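Local coordinates for protein ribonuclease H (Uncultured organism, PDB 4IBN) that probably cleaves the RNA strand of RNA-DNA hybrids endonucleolytically, leaving 5'-phosphomonoesters, with magnesium as cofactor, at residues Pro15-Tyr20 with Val40-Ala45; Val54-Trp59 with Leu175-Tyr180. One frame throughout, in Å; residues are numbered along the deposited sequence.

Interaction 1: residues Pro15-Tyr20 with Val40-Ala45; sequences PLVAVY and VLVEYA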
ATOM      1  N   PRO A  15     -13.060   0.365 -12.308  1.00 15.48           N
ATOM      2  CA  PRO A  15     -11.985   1.328 -12.471  1.00 16.26           C
ATOM      3  C   PRO A  15     -10.610   0.695 -12.367  1.00 17.24           C
ATOM      4  O   PRO A  15     -10.489  -0.305 -11.797  1.00 20.09           O
ATOM      5  CB  PRO A  15     -12.208   2.314 -11.306  1.00 16.47           C
ATOM      6  CG  PRO A  15     -13.474   2.000 -10.748  1.00 16.92           C
ATOM      7  CD  PRO A  15     -13.738   0.560 -11.040  1.00 17.07           C
ATOM      8  N   LEU A  16      -9.608   1.338 -12.925  1.00 16.68           N
ATOM      9  CA  LEU A  16      -8.218   0.951 -12.774  1.00 15.79           C
ATOM     10  C   LEU A  16      -7.447   2.084 -12.114  1.00 17.08           C
ATOM     11  O   LEU A  16      -7.511   3.175 -12.555  1.00 17.70           O
ATOM     12  CB  LEU A  16      -7.593   0.701 -14.118  1.00 17.73           C
ATOM     13  CG  LEU A  16      -6.084   0.451 -14.187  1.00 19.95           C
ATOM     14  CD1 LEU A  16      -5.709  -0.816 -13.522  1.00 22.76           C
ATOM     15  CD2 LEU A  16      -5.629   0.371 -15.635  1.00 23.76           C
ATOM     16  N   VAL A  17      -6.727   1.775 -11.051  1.00 16.05           N
ATOM     17  CA  VAL A  17      -5.858   2.730 -10.408  1.00 15.95           C
ATOM     18  C   VAL A  17      -4.478   2.170 -10.178  1.00 15.98           C
ATOM     19  O   VAL A  17      -4.311   1.001 -10.157  1.00 16.31           O
ATOM     20  CB  VAL A  17      -6.393   3.179  -9.056  1.00 16.42           C
ATOM     21  CG1 VAL A  17      -7.661   3.984  -9.183  1.00 19.71           C
ATOM     22  CG2 VAL A  17      -6.613   2.057  -8.140  1.00 16.70           C
ATOM     23  N   ALA A  18      -3.513   3.065 -10.015  1.00 17.65           N
ATOM     24  CA  ALA A  18      -2.186   2.667  -9.645  1.00 16.56           C
ATOM     25  C   ALA A  18      -1.886   3.254  -8.304  1.00 18.94           C
ATOM     26  O   ALA A  18      -2.027   4.397  -8.119  1.00 19.71           O
ATOM     27  CB  ALA A  18      -1.172   3.129 -10.662  1.00 21.22           C
ATOM     28  N   VAL A  19      -1.465   2.394  -7.389  1.00 17.20           N
ATOM     29  CA  VAL A  19      -1.244   2.743  -6.019  1.00 16.35           C
ATOM     30  C   VAL A  19       0.225   2.562  -5.670  1.00 15.76           C
ATOM     31  O   VAL A  19       0.800   1.645  -6.098  1.00 15.55           O
ATOM     32  CB  VAL A  19      -2.073   1.825  -5.147  1.00 17.32           C
ATOM     33  CG1 VAL A  19      -1.689   1.963  -3.735  1.00 19.12           C
ATOM     34  CG2 VAL A  19      -3.529   2.126  -5.357  1.00 17.37           C
ATOM     35  N   TYR A  20       0.785   3.532  -4.960  1.00 14.76           N
ATOM     36  CA  TYR A  20       2.171   3.507  -4.580  1.00 16.48           C
ATOM     37  C   TYR A  20       2.231   3.706  -3.090  1.00 15.63           C
ATOM     38  O   TYR A  20       1.836   4.702  -2.629  1.00 16.75           O
ATOM     39  CB  TYR A  20       2.975   4.623  -5.285  1.00 15.42           C
ATOM     40  CG  TYR A  20       2.940   4.501  -6.780  1.00 16.18           C
ATOM     41  CD1 TYR A  20       3.865   3.778  -7.428  1.00 17.88           C
ATOM     42  CD2 TYR A  20       1.948   5.098  -7.516  1.00 16.50           C
ATOM     43  CE1 TYR A  20       3.817   3.635  -8.761  1.00 16.70           C
ATOM     44  CE2 TYR A  20       1.908   4.968  -8.836  1.00 16.81           C
ATOM     45  CZ  TYR A  20       2.845   4.217  -9.464  1.00 17.94           C
ATOM     46  OH  TYR A  20       2.863   4.032 -10.805  1.00 24.41           O
ATOM     47  N   VAL A  40       0.337   6.383   1.200  1.00 15.40           N
ATOM     48  CA  VAL A  40      -0.160   5.859  -0.049  1.00 16.57           C
ATOM     49  C   VAL A  40      -0.547   6.961  -1.041  1.00 16.62           C
ATOM     50  O   VAL A  40      -1.275   7.822  -0.704  1.00 18.89           O
ATOM     51  CB  VAL A  40      -1.398   5.043   0.192  1.00 17.77           C
ATOM     52  CG1 VAL A  40      -1.889   4.433  -1.049  1.00 23.01           C
ATOM     53  CG2 VAL A  40      -1.151   4.013   1.201  1.00 21.66           C
ATOM     54  N   LEU A  41      -0.047   6.875  -2.266  1.00 15.32           N
ATOM     55  CA  LEU A  41      -0.494   7.716  -3.356  1.00 14.45           C
ATOM     56  C   LEU A  41      -1.338   6.879  -4.302  1.00 16.45           C
ATOM     57  O   LEU A  41      -0.923   5.850  -4.697  1.00 16.71           O
ATOM     58  CB  LEU A  41       0.713   8.234  -4.116  1.00 15.57           C
ATOM     59  CG  LEU A  41       0.476   8.962  -5.424  1.00 15.88           C
ATOM     60  CD1 LEU A  41      -0.271  10.233  -5.230  1.00 18.84           C
ATOM     61  CD2 LEU A  41       1.738   9.204  -6.175  1.00 17.90           C
ATOM     62  N   VAL A  42      -2.532   7.372  -4.644  1.00 16.16           N
ATOM     63  CA  VAL A  42      -3.383   6.718  -5.630  1.00 16.30           C
ATOM     64  C   VAL A  42      -3.451   7.570  -6.889  1.00 17.21           C
ATOM     65  O   VAL A  42      -3.785   8.697  -6.803  1.00 19.46           O
ATOM     66  CB  VAL A  42      -4.827   6.548  -5.100  1.00 15.19           C
ATOM     67  CG1 VAL A  42      -5.673   5.754  -6.058  1.00 16.52           C
ATOM     68  CG2 VAL A  42      -4.823   5.845  -3.760  1.00 17.08           C
ATOM     69  N   GLU A  43      -3.123   6.997  -8.021  1.00 16.08           N
ATOM     70  CA  GLU A  43      -3.215   7.653  -9.289  1.00 16.60           C
ATOM     71  C   GLU A  43      -4.399   7.155 -10.067  1.00 16.09           C
ATOM     72  O   GLU A  43      -4.636   6.005 -10.072  1.00 17.36           O
ATOM     73  CB  GLU A  43      -1.962   7.422 -10.135  1.00 17.94           C
ATOM     74  CG  GLU A  43      -0.733   8.027  -9.524  1.00 19.24           C
ATOM     75  CD  GLU A  43       0.415   8.208 -10.495  1.00 21.97           C
ATOM     76  OE1 GLU A  43       0.365   7.612 -11.562  1.00 22.20           O
ATOM     77  OE2 GLU A  43       1.338   8.932 -10.165  1.00 19.37           O
ATOM     78  N   TYR A  44      -5.107   8.059 -10.741  1.00 17.23           N
ATOM     79  CA  TYR A  44      -6.251   7.684 -11.566  1.00 19.84           C
ATOM     80  C   TYR A  44      -6.313   8.504 -12.855  1.00 19.04           C
ATOM     81  O   TYR A  44      -6.304   9.736 -12.820  1.00 19.72           O
ATOM     82  CB  TYR A  44      -7.553   7.844 -10.778  1.00 20.02           C
ATOM     83  CG  TYR A  44      -8.800   7.625 -11.605  1.00 23.02           C
ATOM     84  CD1 TYR A  44      -9.245   6.344 -11.900  1.00 25.86           C
ATOM     85  CD2 TYR A  44      -9.531   8.700 -12.092  1.00 27.67           C
ATOM     86  CE1 TYR A  44     -10.384   6.138 -12.655  1.00 27.58           C
ATOM     87  CE2 TYR A  44     -10.671   8.505 -12.849  1.00 25.49           C
ATOM     88  CZ  TYR A  44     -11.092   7.222 -13.127  1.00 20.82           C
ATOM     89  OH  TYR A  44     -12.227   7.024 -13.880  1.00 29.65           O
ATOM     90  N   ALA A  45      -6.379   7.813 -13.989  1.00 18.41           N
ATOM     91  CA  ALA A  45      -6.467   8.442 -15.254  1.00 20.07           C
ATOM     92  C   ALA A  45      -7.825   8.183 -15.829  1.00 22.59           C
ATOM     93  O   ALA A  45      -8.215   7.076 -15.936  1.00 24.18           O
ATOM     94  CB  ALA A  45      -5.448   7.920 -16.166  1.00 22.05           C
TER
HETATM   95  O   HOH W   1       1.688   5.444 -12.584  1.00 22.55           O

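Interaction 2: residues Val54-Trp59 with Leu175-Tyr180; sequences VRRDVW and LVDSGY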
ATOM      1  N   VAL A  54      -4.942  12.245 -12.024  1.00 19.83           N
ATOM      2  CA  VAL A  54      -5.590  12.705 -10.832  1.00 21.61           C
ATOM      3  C   VAL A  54      -5.022  11.878  -9.665  1.00 20.26           C
ATOM      4  O   VAL A  54      -4.937  10.683  -9.738  1.00 19.57           O
ATOM      5  CB  VAL A  54      -7.067  12.468 -10.923  1.00 24.42           C
ATOM      6  CG1 VAL A  54      -7.721  12.714  -9.643  1.00 23.05           C
ATOM      7  CG2 VAL A  54      -7.677  13.317 -12.006  1.00 26.05           C
ATOM      8  N   ARG A  55      -4.574  12.583  -8.633  1.00 20.03           N
ATOM      9  CA  ARG A  55      -3.884  11.980  -7.546  1.00 17.37           C
ATOM     10  C   ARG A  55      -4.560  12.237  -6.235  1.00 19.75           C
ATOM     11  O   ARG A  55      -5.008  13.295  -5.981  1.00 19.96           O
ATOM     12  CB  ARG A  55      -2.432  12.444  -7.530  1.00 18.37           C
ATOM     13  CG  ARG A  55      -1.617  11.952  -8.721  1.00 17.66           C
ATOM     14  CD  ARG A  55      -0.208  12.357  -8.713  1.00 18.63           C
ATOM     15  NE  ARG A  55       0.578  11.709  -9.742  1.00 18.26           N
ATOM     16  CZ  ARG A  55       0.969  12.271 -10.861  1.00 20.30           C
ATOM     17  NH1 ARG A  55       0.646  13.490 -11.126  1.00 23.50           N
ATOM     18  NH2 ARG A  55       1.681  11.609 -11.706  1.00 20.44           N
ATOM     19  N   ARG A  56      -4.615  11.202  -5.422  1.00 18.19           N
ATOM     20  CA  ARG A  56      -5.082  11.290  -4.058  1.00 20.24           C
ATOM     21  C   ARG A  56      -4.107  10.578  -3.090  1.00 20.34           C
ATOM     22  O   ARG A  56      -3.462   9.660  -3.452  1.00 18.71           O
ATOM     23  CB  ARG A  56      -6.459  10.678  -3.912  1.00 18.69           C
ATOM     24  CG  ARG A  56      -7.499  11.250  -4.785  1.00 22.65           C
ATOM     25  CD  ARG A  56      -8.006  12.500  -4.248  1.00 28.40           C
ATOM     26  NE  ARG A  56      -9.119  12.982  -5.029  1.00 29.49           N
ATOM     27  CZ  ARG A  56      -8.989  13.816  -6.033  1.00 37.60           C
ATOM     28  NH1 ARG A  56      -7.812  14.313  -6.336  1.00 34.14           N
ATOM     29  NH2 ARG A  56     -10.045  14.206  -6.697  1.00 37.35           N
ATOM     30  N   ASP A  57      -4.067  11.057  -1.849  1.00 18.29           N
ATOM     31  CA  ASP A  57      -3.201  10.511  -0.817  1.00 17.19           C
ATOM     32  C   ASP A  57      -3.990   9.915   0.336  1.00 19.80           C
ATOM     33  O   ASP A  57      -5.018  10.384   0.641  1.00 19.17           O
ATOM     34  CB  ASP A  57      -2.375  11.623  -0.183  1.00 16.56           C
ATOM     35  CG  ASP A  57      -1.408  12.320  -1.146  1.00 19.77           C
ATOM     36  OD1 ASP A  57      -1.165  11.822  -2.192  1.00 18.50           O
ATOM     37  OD2 ASP A  57      -0.880  13.377  -0.786  1.00 23.22           O
ATOM     38  N   VAL A  58      -3.421   8.922   1.013  1.00 17.74           N
ATOM     39  CA  VAL A  58      -4.015   8.386   2.237  1.00 21.18           C
ATOM     40  C   VAL A  58      -2.920   7.934   3.205  1.00 21.53           C
ATOM     41  O   VAL A  58      -2.030   7.177   2.818  1.00 20.34           O
ATOM     42  CB  VAL A  58      -4.952   7.202   1.943  1.00 25.47           C
ATOM     43  CG1 VAL A  58      -4.287   6.226   0.984  1.00 31.71           C
ATOM     44  CG2 VAL A  58      -5.348   6.504   3.235  1.00 24.35           C
ATOM     45  N   TRP A  59      -2.973   8.392   4.456  1.00 18.10           N
ATOM     46  CA  TRP A  59      -1.937   8.032   5.389  1.00 17.73           C
ATOM     47  C   TRP A  59      -2.479   7.727   6.773  1.00 20.04           C
ATOM     48  O   TRP A  59      -3.557   8.147   7.119  1.00 20.42           O
ATOM     49  CB  TRP A  59      -0.828   9.100   5.448  1.00 18.38           C
ATOM     50  CG  TRP A  59      -1.235  10.384   6.020  1.00 19.72           C
ATOM     51  CD1 TRP A  59      -1.186  10.749   7.314  1.00 24.66           C
ATOM     52  CD2 TRP A  59      -1.761  11.506   5.319  1.00 22.13           C
ATOM     53  NE1 TRP A  59      -1.632  12.014   7.473  1.00 23.80           N
ATOM     54  CE2 TRP A  59      -1.990  12.507   6.259  1.00 24.65           C
ATOM     55  CE3 TRP A  59      -2.027  11.770   3.985  1.00 22.31           C
ATOM     56  CZ2 TRP A  59      -2.518  13.714   5.918  1.00 29.64           C
ATOM     57  CZ3 TRP A  59      -2.533  12.969   3.655  1.00 27.49           C
ATOM     58  CH2 TRP A  59      -2.772  13.930   4.609  1.00 25.85           C
ATOM     59  N   LEU A 175      -9.065   9.083   1.462  1.00 28.12           N
ATOM     60  CA  LEU A 175      -8.496   9.745   0.311  1.00 28.17           C
ATOM     61  C   LEU A 175      -8.675  11.232   0.380  1.00 30.13           C
ATOM     62  O   LEU A 175      -9.760  11.686   0.497  1.00 30.84           O
ATOM     63  CB  LEU A 175      -9.153   9.219  -0.943  1.00 29.66           C
ATOM     64  CG  LEU A 175      -8.782   7.782  -1.129  1.00 32.95           C
ATOM     65  CD1 LEU A 175      -9.795   6.995  -1.861  1.00 40.07           C
ATOM     66  CD2 LEU A 175      -7.436   7.641  -1.751  1.00 34.67           C
ATOM     67  N   VAL A 176      -7.598  11.973   0.275  1.00 25.46           N
ATOM     68  CA  VAL A 176      -7.639  13.397   0.240  1.00 27.36           C
ATOM     69  C   VAL A 176      -6.838  13.936  -0.941  1.00 26.28           C
ATOM     70  O   VAL A 176      -6.073  13.228  -1.522  1.00 26.08           O
ATOM     71  CB  VAL A 176      -7.160  14.003   1.550  1.00 28.18           C
ATOM     72  CG1 VAL A 176      -7.904  13.463   2.627  1.00 30.36           C
ATOM     73  CG2 VAL A 176      -5.742  13.743   1.763  1.00 30.31           C
ATOM     74  N   ASP A 177      -7.001  15.194  -1.280  1.00 26.26           N
ATOM     75  CA  ASP A 177      -6.361  15.697  -2.449  1.00 25.37           C
ATOM     76  C   ASP A 177      -4.850  15.547  -2.260  1.00 25.30           C
ATOM     77  O   ASP A 177      -4.389  15.665  -1.201  1.00 26.77           O
ATOM     78  CB  ASP A 177      -6.771  17.135  -2.691  1.00 30.72           C
ATOM     79  CG  ASP A 177      -6.235  17.692  -3.980  1.00 38.43           C
ATOM     80  OD1 ASP A 177      -6.025  16.955  -4.922  1.00 40.77           O
ATOM     81  OD2 ASP A 177      -6.006  18.908  -4.066  1.00 47.66           O
ATOM     82  N   SER A 178      -4.125  15.226  -3.311  1.00 22.56           N
ATOM     83  CA  SER A 178      -2.724  14.921  -3.198  1.00 20.79           C
ATOM     84  C   SER A 178      -1.771  16.080  -3.147  1.00 22.65           C
ATOM     85  O   SER A 178      -1.948  17.045  -3.783  1.00 27.09           O
ATOM     86  CB  SER A 178      -2.271  13.968  -4.291  1.00 18.50           C
ATOM     87  OG  SER A 178      -0.962  13.575  -4.130  1.00 20.58           O
ATOM     88  N   GLY A 179      -0.700  15.881  -2.442  1.00 19.66           N
ATOM     89  CA  GLY A 179       0.375  16.834  -2.419  1.00 20.55           C
ATOM     90  C   GLY A 179       1.471  16.543  -3.429  1.00 20.68           C
ATOM     91  O   GLY A 179       2.461  17.184  -3.445  1.00 21.29           O
ATOM     92  N   TYR A 180       1.259  15.561  -4.276  1.00 17.75           N
ATOM     93  CA  TYR A 180       2.334  15.103  -5.110  1.00 17.36           C
ATOM     94  C   TYR A 180       2.897  16.206  -5.989  1.00 17.84           C
ATOM     95  O   TYR A 180       4.044  16.348  -6.119  1.00 18.53           O
ATOM     96  CB  TYR A 180       1.909  13.945  -6.049  1.00 19.44           C
ATOM     97  CG  TYR A 180       3.039  13.586  -6.986  1.00 16.00           C
ATOM     98  CD1 TYR A 180       4.040  12.757  -6.583  1.00 16.84           C
ATOM     99  CD2 TYR A 180       3.141  14.126  -8.226  1.00 18.03           C
ATOM    100  CE1 TYR A 180       5.086  12.481  -7.361  1.00 17.19           C
ATOM    101  CE2 TYR A 180       4.181  13.845  -9.017  1.00 16.82           C
ATOM    102  CZ  TYR A 180       5.152  13.023  -8.583  1.00 15.16           C
ATOM    103  OH  TYR A 180       6.209  12.759  -9.320  1.00 19.55           O
TER

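Interaction 1: residues Pro15-Tyr20 with Val40-Ala45
The antiparallel beta hairpin of the RNase H fold makes this contact, with Ala18 and Tyr20 of strand 16-25 paired to Glu43 and Leu41 of strand 34-45. Both are hydrogen-bonded pairs, and Val19 with Val42 between them is a non-hydrogen-bonded pair. Glu43 N gives a nearly straight bond to Ala18 O at 2.8 Å. Ala18 N returns a longer one to Glu43 O at 3.1 Å. Val19 and Val42 share one face of the sheet. Val19 CG1 also meets Val40 CG1 at 3.7 Å, the two side chains crossing at a slant. Near the start of the strand, Val17 CG1 touches the edge of the Tyr44 ring at CD1. Tyr20 and Glu43 lie together on the other face. Tyr20 CE2 approaches Glu43 CD at 3.9 Å, with ring and carboxylate planes 66° apart. With CG anti to the carbonyl carbon (chi1 -64°), Glu43 CG sits 4.1 Å from Tyr20 CE2. A water in the plane of the Tyr20 ring joins Tyr20 OH, at 2.6 Å, to Glu43 OE1. Glu43 OE2 is held by Arg55 and Gln154. Both carboxylate oxygens of this buried glutamate thus have polar partners.

Interaction 2: residues Val54-Trp59 with Leu175-Tyr180
Segment 175-180 pairs only briefly with the edge of strand 53-62, and residues 55-59 and 175-180 run 113° apart. Asp57 and Val176 form an antiparallel hydrogen-bonded pair, with Asp57 N to Val176 O at 3.0 Å and Val176 N to Asp57 O at 3.1 Å. The Asp57 carboxylate then grips the turn that follows. Ser178 OG donates to Asp57 OD1 at 2.6 Å, and Gly179 N donates to Asp57 OD2 at 3.0 Å. Both donors come from above the carboxylate plane. With OG anti to its backbone N (chi1 -175°), Ser178 reaches Asp57 and also accepts from Tyr180 N, an ST turn. Gly179 is the N-cap residue of helix 180-184, so Asp57 ties the start of this helix to the sheet. Tyr180 CD2 lies 3.6 Å above one face of the Arg55 guanidinium, offset toward its rim. The two planes are 34° apart. Arg56 NH1 bonds Arg55 O. It lies 3.5 Å from Asp177 OD1, which sits well out of the guanidinium plane, a salt bridge by charge alone. Val176 CG2 touches Trp59 CZ3, the side chains crossing at about a right angle. Tyr157 of helix 153-168 bonds Asp57 OD2 through OH, and the Tyr157 ring meets that of Tyr180 edge-to-face. Arg55 NH1 forms a salt bridge with Glu181, while Leu175 reaches Ala81 of helix 67-82 and Val42 of strand 34-45.

Overall arrangement
Interactions 1 and 2 lie side by side in one mixed sheet, their centres about 10 Å apart. Strand 34-45 serves both: it pairs with strand 16-25 in interaction 1 and with strand 53-62 of interaction 2. Probable hydrogen bonds join Val42 N to Arg56 O at 2.7 Å and Tyr44 N to Val54 O at 2.8 Å. Side chains also meet, with Leu41 CD1 3.5 Å from Asp57 OD1. Arg55 of interaction 2 is the salt-bridge partner of Glu43 of interaction 1. Interaction 1 is buried within the sheet, whereas interaction 2 adds the short outer strand 176-177 after helix 153-168. Neither contact holds a metal or substrate; both belong to the sheet framework of the RNase H fold.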